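Local coordinates for TRAP dicarboxylate transporter-DctP subunit (Desulfovibrio desulfuricans subsp. desulfuricans, PDB 4NHB), which binds sn-glycerol 3-phosphate and, as a periplasmic solute-binding protein of the TRAP family, probably delivers such a solute to a membrane transporter, at residues Q88-T94 / I237-N243; L143-P147 / A266-W270; H152-P158 / I224-S229; M168-N174 / S188-F194. One frame throughout, in Å; residues are numbered along the deposited sequence.

Contact 1. Residues Q88-T94 / I237-N243. With G3P (sn-glycerol-3-phosphate), chain P.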
# COMPACT_ATOMS: atom_id res chain seq x y z
N GLN A 88 4.25 7.37 17.81
CA GLN A 88 3.12 8.25 17.49
C GLN A 88 2.48 7.97 16.13
O GLN A 88 1.27 8.11 15.97
CB GLN A 88 3.50 9.73 17.59
CG GLN A 88 3.94 10.19 18.97
CD GLN A 88 5.16 9.47 19.44
OE1 GLN A 88 6.15 9.38 18.73
NE2 GLN A 88 5.10 8.93 20.66
N MET A 89 3.30 7.58 15.16
CA MET A 89 2.82 7.39 13.79
C MET A 89 3.35 6.14 13.11
O MET A 89 4.36 5.57 13.53
CB MET A 89 3.23 8.60 12.96
CG MET A 89 2.54 9.85 13.41
SD MET A 89 2.93 11.24 12.32
CE MET A 89 2.12 10.77 10.78
N CYS A 90 2.68 5.73 12.04
CA CYS A 90 3.18 4.60 11.24
C CYS A 90 2.66 4.74 9.83
O CYS A 90 1.64 5.38 9.62
CB CYS A 90 2.79 3.23 11.84
SG CYS A 90 1.07 2.77 11.81
N ALA A 91 3.40 4.18 8.86
CA ALA A 91 2.96 4.11 7.47
C ALA A 91 2.67 2.66 7.14
O ALA A 91 3.54 1.79 7.33
CB ALA A 91 4.05 4.62 6.54
N THR A 92 1.47 2.38 6.66
CA THR A 92 1.14 1.03 6.24
C THR A 92 -0.06 1.07 5.31
O THR A 92 -0.59 2.18 5.01
CB THR A 92 0.96 0.10 7.47
OG1 THR A 92 1.05 -1.27 7.06
CG2 THR A 92 -0.38 0.30 8.16
N GLY A 93 -0.48 -0.10 4.84
CA GLY A 93 -1.59 -0.22 3.94
C GLY A 93 -2.78 -1.03 4.46
O GLY A 93 -3.28 -0.81 5.57
N THR A 94 -3.27 -1.95 3.63
CA THR A 94 -4.50 -2.66 3.98
C THR A 94 -4.31 -3.72 5.07
O THR A 94 -5.23 -4.53 5.36
CB THR A 94 -5.12 -3.31 2.75
OG1 THR A 94 -4.12 -4.13 2.13
CG2 THR A 94 -5.66 -2.25 1.75
N ILE A 237 -2.22 1.04 -2.08
CA ILE A 237 -2.48 2.34 -1.45
C ILE A 237 -2.05 2.26 0.01
O ILE A 237 -2.51 1.39 0.76
CB ILE A 237 -3.97 2.67 -1.50
CG1 ILE A 237 -4.46 2.84 -2.95
CG2 ILE A 237 -4.29 3.91 -0.65
CD1 ILE A 237 -3.93 4.11 -3.66
N HIS A 238 -1.14 3.14 0.44
CA HIS A 238 -0.81 3.26 1.86
C HIS A 238 -1.24 4.60 2.47
O HIS A 238 -1.68 5.50 1.77
CB HIS A 238 0.68 3.04 2.06
CG HIS A 238 1.08 1.60 2.03
ND1 HIS A 238 2.24 1.16 2.61
CD2 HIS A 238 0.47 0.51 1.49
CE1 HIS A 238 2.35 -0.15 2.44
NE2 HIS A 238 1.30 -0.57 1.75
N SER A 239 -1.09 4.73 3.78
CA SER A 239 -1.43 5.95 4.51
C SER A 239 -0.46 6.21 5.61
O SER A 239 0.20 5.30 6.09
CB SER A 239 -2.82 5.87 5.16
OG SER A 239 -3.77 5.49 4.21
N LEU A 240 -0.39 7.46 6.03
CA LEU A 240 0.24 7.80 7.29
C LEU A 240 -0.85 7.77 8.35
O LEU A 240 -1.91 8.40 8.20
CB LEU A 240 0.91 9.18 7.26
CG LEU A 240 1.95 9.43 6.16
CD1 LEU A 240 2.50 10.84 6.32
CD2 LEU A 240 3.07 8.39 6.19
N TYR A 241 -0.62 6.98 9.40
CA TYR A 241 -1.58 6.87 10.49
C TYR A 241 -1.01 7.53 11.71
O TYR A 241 0.19 7.46 11.92
CB TYR A 241 -1.83 5.41 10.79
CG TYR A 241 -2.57 4.62 9.72
CD1 TYR A 241 -1.88 4.01 8.68
CD2 TYR A 241 -3.95 4.48 9.75
CE1 TYR A 241 -2.55 3.28 7.71
CE2 TYR A 241 -4.62 3.77 8.80
CZ TYR A 241 -3.94 3.16 7.78
OH TYR A 241 -4.64 2.41 6.83
N ILE A 242 -1.86 8.16 12.53
CA ILE A 242 -1.39 8.79 13.74
C ILE A 242 -2.18 8.33 14.96
O ILE A 242 -3.38 8.11 14.88
CB ILE A 242 -1.41 10.32 13.64
CG1 ILE A 242 -0.83 10.94 14.90
CG2 ILE A 242 -2.84 10.86 13.37
CD1 ILE A 242 -0.18 12.31 14.65
N ASN A 243 -1.49 8.12 16.08
CA ASN A 243 -2.19 7.74 17.29
C ASN A 243 -3.21 8.83 17.59
O ASN A 243 -2.85 10.00 17.71
CB ASN A 243 -1.23 7.63 18.45
CG ASN A 243 -1.94 7.30 19.73
OD1 ASN A 243 -2.42 8.18 20.43
ND2 ASN A 243 -2.07 6.02 20.02
O1 G3P P . -1.23 -2.45 1.39
C1 G3P P . -0.90 -3.80 1.54
C2 G3P P . 0.46 -4.08 0.88
O2 G3P P . 1.44 -3.28 1.47
C3 G3P P . 0.81 -5.57 1.06
O1P G3P P . 1.66 -5.96 0.03
O4P G3P P . 3.59 -4.59 0.58
O2P G3P P . 3.42 -6.92 1.58
O3P G3P P . 3.96 -6.64 -0.84
P G3P P . 3.25 -6.03 0.37
O HOH W 1 -3.70 2.60 4.49
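An antiparallel strand pair, 89-92 with 237-243, carries one lobe's share of the sn-glycerol-3-phosphate pocket at its end, where Gly93 lies against the ring of His238. Gly93 CA sits over one face of the imidazole, 3.7 Å from its centroid, a CH-pi contact, and is also 3.4 Å from G3P O1. With the ring so backed, His238 NE2 and G3P O2 share a hydrogen bond of 2.7 Å in which either could be the donor, while Thr94 N donates to G3P O1 at 3.1 Å. Glu43 takes the other ring nitrogen, ND1.

Behind the site, Cys90 and Tyr241 form a hydrogen-bonded pair, Tyr241 N to Cys90 O being nearly straight (173°). The Tyr241 ring crosses Thr92 at a slant, bringing CE1 within 3.7 Å of Thr92 CG2, and Thr92 O lies at the ring's edge. A water donates to both Thr92 O and Ser239 OG and also bonds Tyr241 OH; Ser239 OG is bonded to Asn144 O as well, and Tyr241 OH to Thr96 OG1. On the other face Met89 CG meets Ile242 CG1 at 3.8 Å.

Held between Glu43 on ND1 and a ligand hydroxyl on NE2, the imidazole has its rotation fixed.

Contact 2. Residues L143-P147 / A266-W270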
# COMPACT_ATOMS: atom_id res chain seq x y z
N LEU A 143 -4.41 9.78 7.99
CA LEU A 143 -4.19 11.18 7.59
C LEU A 143 -4.16 11.41 6.08
O LEU A 143 -4.30 12.55 5.62
CB LEU A 143 -2.88 11.70 8.19
CG LEU A 143 -2.83 11.91 9.72
CD1 LEU A 143 -1.39 12.27 10.18
CD2 LEU A 143 -3.82 12.99 10.16
N ASN A 144 -3.91 10.36 5.30
CA ASN A 144 -3.87 10.55 3.87
C ASN A 144 -4.00 9.20 3.17
O ASN A 144 -4.21 8.17 3.82
CB ASN A 144 -2.59 11.30 3.47
CG ASN A 144 -1.29 10.53 3.78
OD1 ASN A 144 -1.31 9.34 4.13
ND2 ASN A 144 -0.17 11.23 3.69
N ALA A 145 -3.89 9.22 1.84
CA ALA A 145 -3.82 8.00 1.02
C ALA A 145 -2.91 8.30 -0.18
O ALA A 145 -2.97 9.38 -0.75
CB ALA A 145 -5.17 7.60 0.58
N PHE A 146 -2.05 7.36 -0.56
CA PHE A 146 -1.14 7.62 -1.63
C PHE A 146 -0.74 6.28 -2.21
O PHE A 146 -0.82 5.24 -1.54
CB PHE A 146 0.06 8.45 -1.14
CG PHE A 146 0.84 7.81 -0.00
CD1 PHE A 146 1.81 6.86 -0.24
CD2 PHE A 146 0.58 8.17 1.32
CE1 PHE A 146 2.51 6.28 0.83
CE2 PHE A 146 1.28 7.60 2.37
CZ PHE A 146 2.24 6.65 2.13
N PRO A 147 -0.31 6.28 -3.47
CA PRO A 147 -0.07 4.96 -4.05
C PRO A 147 1.39 4.48 -3.87
O PRO A 147 2.32 5.28 -3.78
CB PRO A 147 -0.30 5.21 -5.54
CG PRO A 147 0.15 6.67 -5.73
CD PRO A 147 -0.24 7.37 -4.45
N ALA A 266 1.43 13.27 0.58
CA ALA A 266 0.66 12.38 -0.27
C ALA A 266 0.62 12.90 -1.69
O ALA A 266 0.80 12.15 -2.68
CB ALA A 266 -0.75 12.27 0.27
N ASP A 267 0.38 14.19 -1.82
CA ASP A 267 0.32 14.83 -3.15
C ASP A 267 1.63 14.62 -3.95
O ASP A 267 1.61 14.36 -5.16
CB ASP A 267 -0.06 16.32 -3.00
CG ASP A 267 -1.57 16.53 -2.75
OD1 ASP A 267 -2.34 15.54 -2.68
OD2 ASP A 267 -2.02 17.67 -2.60
N ASP A 268 2.76 14.69 -3.27
CA ASP A 268 4.07 14.49 -3.89
C ASP A 268 4.20 13.07 -4.42
O ASP A 268 4.69 12.83 -5.52
CB ASP A 268 5.17 14.75 -2.88
CG ASP A 268 5.36 16.25 -2.56
OD1 ASP A 268 4.81 17.10 -3.27
OD2 ASP A 268 6.05 16.56 -1.58
N VAL A 269 3.76 12.10 -3.61
CA VAL A 269 3.90 10.68 -3.97
C VAL A 269 2.99 10.33 -5.16
O VAL A 269 3.42 9.60 -6.11
CB VAL A 269 3.58 9.78 -2.79
CG1 VAL A 269 3.59 8.34 -3.23
CG2 VAL A 269 4.56 10.01 -1.61
N TRP A 270 1.74 10.82 -5.13
CA TRP A 270 0.80 10.59 -6.28
C TRP A 270 1.49 11.04 -7.55
O TRP A 270 1.35 10.43 -8.61
CB TRP A 270 -0.50 11.40 -6.17
CG TRP A 270 -1.49 10.80 -5.27
CD1 TRP A 270 -1.80 11.21 -4.01
CD2 TRP A 270 -2.33 9.68 -5.56
NE1 TRP A 270 -2.78 10.40 -3.47
CE2 TRP A 270 -3.13 9.45 -4.40
CE3 TRP A 270 -2.49 8.85 -6.66
CZ2 TRP A 270 -4.05 8.41 -4.32
CZ3 TRP A 270 -3.41 7.82 -6.59
CH2 TRP A 270 -4.18 7.61 -5.42
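Pro147 packs on the face of the Trp270 indole: its CD stands over the six-membered ring, 3.4 Å from the centroid and only 17° off the normal, a close CH-pi contact. CG follows over the same ring, 3.5 Å from Trp270 CE3. At the pyrrole side of the indole, Trp270 NE1 donates to Ala145 O at 2.9 Å. That bond is bent, 134° at the hydrogen, with the carbonyl oxygen lying out of the ring plane.

One helical turn before Trp270, Ala266 CB approaches Asn144 ND2 (3.6 Å). Val269, the residue just before the tryptophan, has CG1 anti to its backbone N (174°) and extends that methyl to Pro147 O at 3.4 Å and to Phe146 CD1 at 3.8 Å. The long helix 252-286 thus packs against the start of strand 146-155, a strand of the mixed sheet in this family 7 solute-binding protein.

Further out, Asn144 is held at both ends of its amide: OD1 accepts from Leu240 N, and ND2 donates to Ala262 O in the same helix. Leu115, Arg119 and Met122 of helix 115-122 touch Trp270, while Phe146 rests on His238, a residue that binds the ligand.

Contact 3. Residues H152-P158 / I224-S229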
# COMPACT_ATOMS: atom_id res chain seq x y z
N HIS A 152 2.30 -6.03 -10.37
CA HIS A 152 2.64 -6.82 -11.56
C HIS A 152 3.32 -8.11 -11.11
O HIS A 152 4.02 -8.11 -10.08
CB HIS A 152 3.58 -6.02 -12.45
CG HIS A 152 3.03 -4.69 -12.84
ND1 HIS A 152 1.80 -4.57 -13.45
CD2 HIS A 152 3.49 -3.43 -12.67
CE1 HIS A 152 1.54 -3.29 -13.68
NE2 HIS A 152 2.55 -2.57 -13.20
N PHE A 153 3.13 -9.18 -11.87
CA PHE A 153 3.73 -10.47 -11.52
C PHE A 153 5.23 -10.48 -11.77
O PHE A 153 5.71 -9.87 -12.72
CB PHE A 153 3.06 -11.62 -12.27
CG PHE A 153 1.67 -11.86 -11.83
CD1 PHE A 153 1.43 -12.55 -10.67
CD2 PHE A 153 0.60 -11.36 -12.55
CE1 PHE A 153 0.14 -12.76 -10.22
CE2 PHE A 153 -0.68 -11.54 -12.12
CZ PHE A 153 -0.92 -12.26 -10.95
N TYR A 154 5.96 -11.15 -10.88
CA TYR A 154 7.35 -11.48 -11.10
C TYR A 154 7.51 -13.00 -10.88
O TYR A 154 6.88 -13.56 -9.98
CB TYR A 154 8.28 -10.69 -10.15
CG TYR A 154 7.99 -10.87 -8.67
CD1 TYR A 154 8.58 -11.89 -7.95
CD2 TYR A 154 7.12 -10.00 -7.98
CE1 TYR A 154 8.33 -12.07 -6.64
CE2 TYR A 154 6.88 -10.17 -6.66
CZ TYR A 154 7.48 -11.21 -5.98
OH TYR A 154 7.27 -11.43 -4.64
N SER A 155 8.33 -13.67 -11.70
CA SER A 155 8.51 -15.12 -11.60
C SER A 155 9.76 -15.61 -12.32
O SER A 155 10.35 -14.91 -13.15
CB SER A 155 7.32 -15.84 -12.20
OG SER A 155 7.04 -15.30 -13.47
N LYS A 156 10.14 -16.85 -12.04
CA LYS A 156 11.31 -17.44 -12.71
C LYS A 156 11.03 -17.72 -14.19
O LYS A 156 11.90 -17.53 -15.02
CB LYS A 156 11.78 -18.69 -11.96
CG LYS A 156 12.30 -18.33 -10.58
CD LYS A 156 12.94 -19.47 -9.84
CE LYS A 156 13.53 -18.96 -8.53
NZ LYS A 156 13.93 -20.06 -7.60
N LYS A 157 9.81 -18.13 -14.50
CA LYS A 157 9.40 -18.38 -15.89
C LYS A 157 8.08 -17.65 -16.15
O LYS A 157 7.23 -17.63 -15.27
CB LYS A 157 9.22 -19.87 -16.13
CG LYS A 157 10.35 -20.69 -15.53
CD LYS A 157 10.60 -21.99 -16.26
CE LYS A 157 9.88 -23.16 -15.60
NZ LYS A 157 10.28 -24.44 -16.26
N PRO A 158 7.91 -17.08 -17.36
CA PRO A 158 6.82 -16.18 -17.76
C PRO A 158 5.44 -16.63 -17.34
O PRO A 158 5.16 -17.80 -17.53
CB PRO A 158 6.90 -16.21 -19.28
CG PRO A 158 8.30 -16.50 -19.57
CD PRO A 158 8.78 -17.40 -18.49
N ILE A 224 16.53 -12.56 -9.83
CA ILE A 224 16.20 -13.93 -9.43
C ILE A 224 14.96 -14.41 -10.17
O ILE A 224 14.88 -15.56 -10.61
CB ILE A 224 16.00 -14.00 -7.88
CG1 ILE A 224 17.33 -13.71 -7.20
CG2 ILE A 224 15.47 -15.33 -7.44
CD1 ILE A 224 17.20 -13.40 -5.73
N THR A 225 13.98 -13.52 -10.31
CA THR A 225 12.73 -13.80 -11.01
C THR A 225 12.61 -12.79 -12.13
O THR A 225 12.01 -11.74 -11.97
CB THR A 225 11.53 -13.62 -10.08
OG1 THR A 225 11.60 -12.33 -9.42
CG2 THR A 225 11.52 -14.70 -9.02
N PRO A 226 13.22 -13.09 -13.28
CA PRO A 226 13.43 -12.02 -14.26
C PRO A 226 12.20 -11.70 -15.09
O PRO A 226 12.20 -10.69 -15.79
CB PRO A 226 14.56 -12.59 -15.16
CG PRO A 226 15.01 -13.82 -14.50
CD PRO A 226 13.93 -14.32 -13.63
N GLU A 227 11.17 -12.54 -15.03
CA GLU A 227 10.04 -12.38 -15.93
C GLU A 227 8.91 -11.63 -15.22
O GLU A 227 8.30 -12.12 -14.29
CB GLU A 227 9.54 -13.73 -16.42
CG GLU A 227 10.66 -14.77 -16.73
CD GLU A 227 11.40 -14.53 -18.04
OE1 GLU A 227 10.93 -13.73 -18.87
OE2 GLU A 227 12.46 -15.16 -18.23
N ILE A 228 8.65 -10.42 -15.66
CA ILE A 228 7.55 -9.66 -15.10
C ILE A 228 6.38 -9.67 -16.08
O ILE A 228 6.57 -9.45 -17.29
CB ILE A 228 7.95 -8.22 -14.82
CG1 ILE A 228 8.78 -8.14 -13.53
CG2 ILE A 228 6.67 -7.38 -14.63
CD1 ILE A 228 10.15 -8.77 -13.60
N SER A 229 5.18 -9.93 -15.58
CA SER A 229 3.99 -9.80 -16.43
C SER A 229 3.10 -8.67 -15.89
O SER A 229 2.74 -8.65 -14.73
CB SER A 229 3.20 -11.11 -16.55
OG SER A 229 3.87 -12.07 -17.38
O HOH W 2 5.83 -13.02 -14.07
O HOH W 3 4.27 -14.45 -15.31
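Tyr154 and Thr225 meet at an angle, the hydroxyl of the threonine coming up to the ring obliquely with Thr225 OG1 3.4 Å from Tyr154 CD1. Tyr154 CG is placed between its backbone N and carbonyl carbon (chi1 56°), which stands the ring up from the strand beside Thr225, whose OG1 is bonded to Met221 O. On the same face Ile228 lies across from Tyr154, and its CG2 branch turns the other way along the strand, 4.0 Å from His152 CB.

The opposite face has Phe153, Ser155, Glu227 and Ser229. Glu227 bends at chi2 (-76°) and runs alongside Pro158, the two pointing the same way, with Glu227 CG 3.7 Å from Pro158 CD. Its carboxylate goes on to His292 through OE1. Ser155 OG turns back within its own segment to donate to Lys157 O, 3.0 Å away and well above that carbonyl's plane, while a water donates to both Ser155 OG and Glu227 O. Phe153 instead leads its ring away from Ser229 and stacks with His233.

Between these faces the backbones pair in both directions: Phe153 with Ser229, and Ser155 with Glu227, whose Glu227 N to Ser155 O bond is 3.1 Å. This is a short antiparallel pairing at the far end of strand 146-155; strand 227-229 in turn pairs in parallel with 290-292, extending the mixed sheet of the solute-binding fold.

Contact 4. Residues M168-N174 / S188-F194. With G3P (sn-glycerol-3-phosphate), chain P.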
# COMPACT_ATOMS: atom_id res chain seq x y z
N MET A 168 2.96 -23.42 -9.10
CA MET A 168 3.80 -22.25 -8.87
C MET A 168 3.61 -21.75 -7.47
O MET A 168 2.53 -21.39 -7.12
CB MET A 168 3.43 -21.12 -9.80
CG MET A 168 4.00 -21.24 -11.18
SD MET A 168 3.86 -19.66 -12.00
CE MET A 168 5.45 -18.94 -11.62
N ARG A 169 4.67 -21.74 -6.68
CA ARG A 169 4.58 -21.26 -5.32
C ARG A 169 4.75 -19.74 -5.36
O ARG A 169 5.86 -19.25 -5.43
CB ARG A 169 5.69 -21.87 -4.47
CG ARG A 169 5.57 -23.38 -4.27
CD ARG A 169 6.83 -23.95 -3.61
NE ARG A 169 6.51 -25.11 -2.78
CZ ARG A 169 6.30 -26.34 -3.24
NH1 ARG A 169 6.01 -27.33 -2.39
NH2 ARG A 169 6.37 -26.60 -4.55
N MET A 170 3.65 -19.00 -5.31
CA MET A 170 3.80 -17.53 -5.36
C MET A 170 3.67 -16.88 -3.97
O MET A 170 2.73 -17.16 -3.23
CB MET A 170 2.80 -16.89 -6.31
CG MET A 170 2.80 -17.43 -7.70
SD MET A 170 4.23 -16.99 -8.64
CE MET A 170 3.73 -15.42 -9.30
N ARG A 171 4.58 -15.98 -3.66
CA ARG A 171 4.42 -15.19 -2.45
C ARG A 171 3.14 -14.37 -2.51
O ARG A 171 2.78 -13.87 -3.56
CB ARG A 171 5.60 -14.25 -2.28
CG ARG A 171 5.57 -13.50 -0.94
CD ARG A 171 5.12 -12.02 -1.13
NE ARG A 171 4.77 -11.37 0.13
CZ ARG A 171 4.56 -10.07 0.26
NH1 ARG A 171 4.65 -9.26 -0.79
NH2 ARG A 171 4.23 -9.58 1.43
N VAL A 172 2.47 -14.25 -1.38
CA VAL A 172 1.37 -13.31 -1.24
C VAL A 172 1.52 -12.67 0.12
O VAL A 172 2.08 -13.28 1.01
CB VAL A 172 -0.02 -13.99 -1.32
CG1 VAL A 172 -0.18 -14.65 -2.68
CG2 VAL A 172 -0.18 -15.00 -0.22
N PRO A 173 1.05 -11.44 0.26
CA PRO A 173 1.01 -10.80 1.58
C PRO A 173 0.04 -11.56 2.47
O PRO A 173 -0.91 -12.13 1.93
CB PRO A 173 0.44 -9.41 1.27
CG PRO A 173 0.90 -9.09 -0.11
CD PRO A 173 0.75 -10.48 -0.82
N ASN A 174 0.27 -11.56 3.77
CA ASN A 174 -0.60 -12.25 4.73
C ASN A 174 -1.72 -11.34 5.19
O ASN A 174 -1.78 -10.92 6.33
CB ASN A 174 0.20 -12.74 5.94
CG ASN A 174 -0.55 -13.81 6.75
OD1 ASN A 174 -1.61 -14.29 6.36
ND2 ASN A 174 0.01 -14.18 7.88
N SER A 188 -1.24 -20.85 -5.95
CA SER A 188 -0.89 -21.47 -4.69
C SER A 188 -0.14 -20.46 -3.85
O SER A 188 1.08 -20.35 -4.00
CB SER A 188 0.06 -22.66 -4.91
OG SER A 188 -0.57 -23.70 -5.62
N GLY A 189 -0.83 -19.75 -2.96
CA GLY A 189 -0.23 -18.62 -2.27
C GLY A 189 0.65 -18.99 -1.10
O GLY A 189 0.31 -19.84 -0.31
N GLN A 190 1.80 -18.33 -0.98
CA GLN A 190 2.67 -18.53 0.16
C GLN A 190 2.69 -17.24 0.97
O GLN A 190 3.49 -16.32 0.68
CB GLN A 190 4.06 -18.91 -0.29
CG GLN A 190 4.09 -19.84 -1.52
CD GLN A 190 3.66 -21.26 -1.20
OE1 GLN A 190 4.03 -21.83 -0.15
NE2 GLN A 190 2.87 -21.85 -2.10
N PRO A 191 1.80 -17.14 1.99
CA PRO A 191 1.72 -15.90 2.76
C PRO A 191 2.99 -15.65 3.52
O PRO A 191 3.51 -16.55 4.18
CB PRO A 191 0.58 -16.16 3.76
CG PRO A 191 -0.11 -17.40 3.27
CD PRO A 191 0.90 -18.18 2.53
N MET A 192 3.49 -14.42 3.43
CA MET A 192 4.58 -13.98 4.28
C MET A 192 4.69 -12.45 4.29
O MET A 192 4.44 -11.79 3.27
CB MET A 192 5.88 -14.59 3.82
CG MET A 192 6.35 -14.10 2.48
SD MET A 192 7.81 -15.00 1.92
CE MET A 192 7.13 -16.53 1.31
N PRO A 193 5.06 -11.86 5.45
CA PRO A 193 5.31 -10.42 5.45
C PRO A 193 6.34 -9.98 4.41
O PRO A 193 7.25 -10.72 4.02
CB PRO A 193 5.85 -10.15 6.87
CG PRO A 193 5.31 -11.25 7.68
CD PRO A 193 5.11 -12.44 6.80
N PHE A 194 6.23 -8.72 4.01
CA PHE A 194 7.15 -8.18 3.03
C PHE A 194 8.63 -8.31 3.43
O PHE A 194 9.51 -8.60 2.60
CB PHE A 194 6.82 -6.71 2.82
CG PHE A 194 7.60 -6.10 1.71
CD1 PHE A 194 7.32 -6.46 0.40
CD2 PHE A 194 8.64 -5.20 1.96
CE1 PHE A 194 8.05 -5.93 -0.65
CE2 PHE A 194 9.38 -4.68 0.91
CZ PHE A 194 9.08 -5.03 -0.38
O1 G3P P . -1.23 -2.45 1.39
C1 G3P P . -0.90 -3.80 1.54
C2 G3P P . 0.46 -4.08 0.88
O2 G3P P . 1.44 -3.28 1.47
C3 G3P P . 0.81 -5.57 1.06
O1P G3P P . 1.66 -5.96 0.03
O4P G3P P . 3.59 -4.59 0.58
O2P G3P P . 3.42 -6.92 1.58
O3P G3P P . 3.96 -6.64 -0.84
P G3P P . 3.25 -6.03 0.37
O HOH W 4 0.09 -21.04 -8.12
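Arg171 spends its guanidinium on two partners at once, a backbone carbonyl of the neighbouring segment and the phosphate of the ligand. NE and NH2 both donate to Met192 O, side-on and in the guanidinium plane, with Arg171 NH2 to Met192 O at 2.9 Å. NH2 also donates to G3P O2P at 2.8 Å, and Arg171 NH1 to G3P O3P at 2.7 Å, both nearly straight. Two phosphate oxygens are therefore gripped by one arginine whose rotation the carbonyl helps to fix. The chain sets out with CG anti to the backbone N (chi1 -173°) and bends at chi2 (-104°), passing Met192 so that Arg171 CG touches Met192 CG at 3.6 Å.

Strands 169-172 and 188-191 belong to a beta-alpha-beta unit with helix 176-184 between them, and they run in parallel register: Gln190 N donates to Met170 O at 2.7 Å, Val172 N to Gln190 O, and Met192 N to Val172 O. The last of these bonds sets the chain of Met192 just before its carbonyl turns to Arg171.

Around the phosphate, Pro173 CG comes within 3.2 Å of G3P O1P, and Phe194 CD1 lies 3.6 Å from G3P O3P, with Arg171 NH1 at the edge of its ring; Lys37 makes a cation-pi contact with that ring. Away from the ligand, Gln190 folds back so that NE2 donates to Ser188 O, which Met170 N reaches from the other face of its plane, and the amide lies across Arg169 with NE2 3.7 Å from Arg169 CB.

In the fold
Contacts 1 and 4 lie about 22 Å apart between centres and do not touch each other, yet both reach the same sn-glycerol-3-phosphate, contact 1 at its hydroxyls and contact 4 at its phosphate. Contact 2 abuts contact 1, since strands 146-155 and 235-243 are neighbours in the mixed sheet; contact 3 uses the far end of strand 146-155, its centre about 28 Å from that of contact 2. Contact 3 packs on contact 4, with centres 14 Å apart. Along the chain contact 4 lies inside the loop closed by contact 3, and contact 3 inside those closed by contacts 1 and 2, which cross. Strand 146-155 carries the ligand-binding Arg151 between contacts 2 and 3.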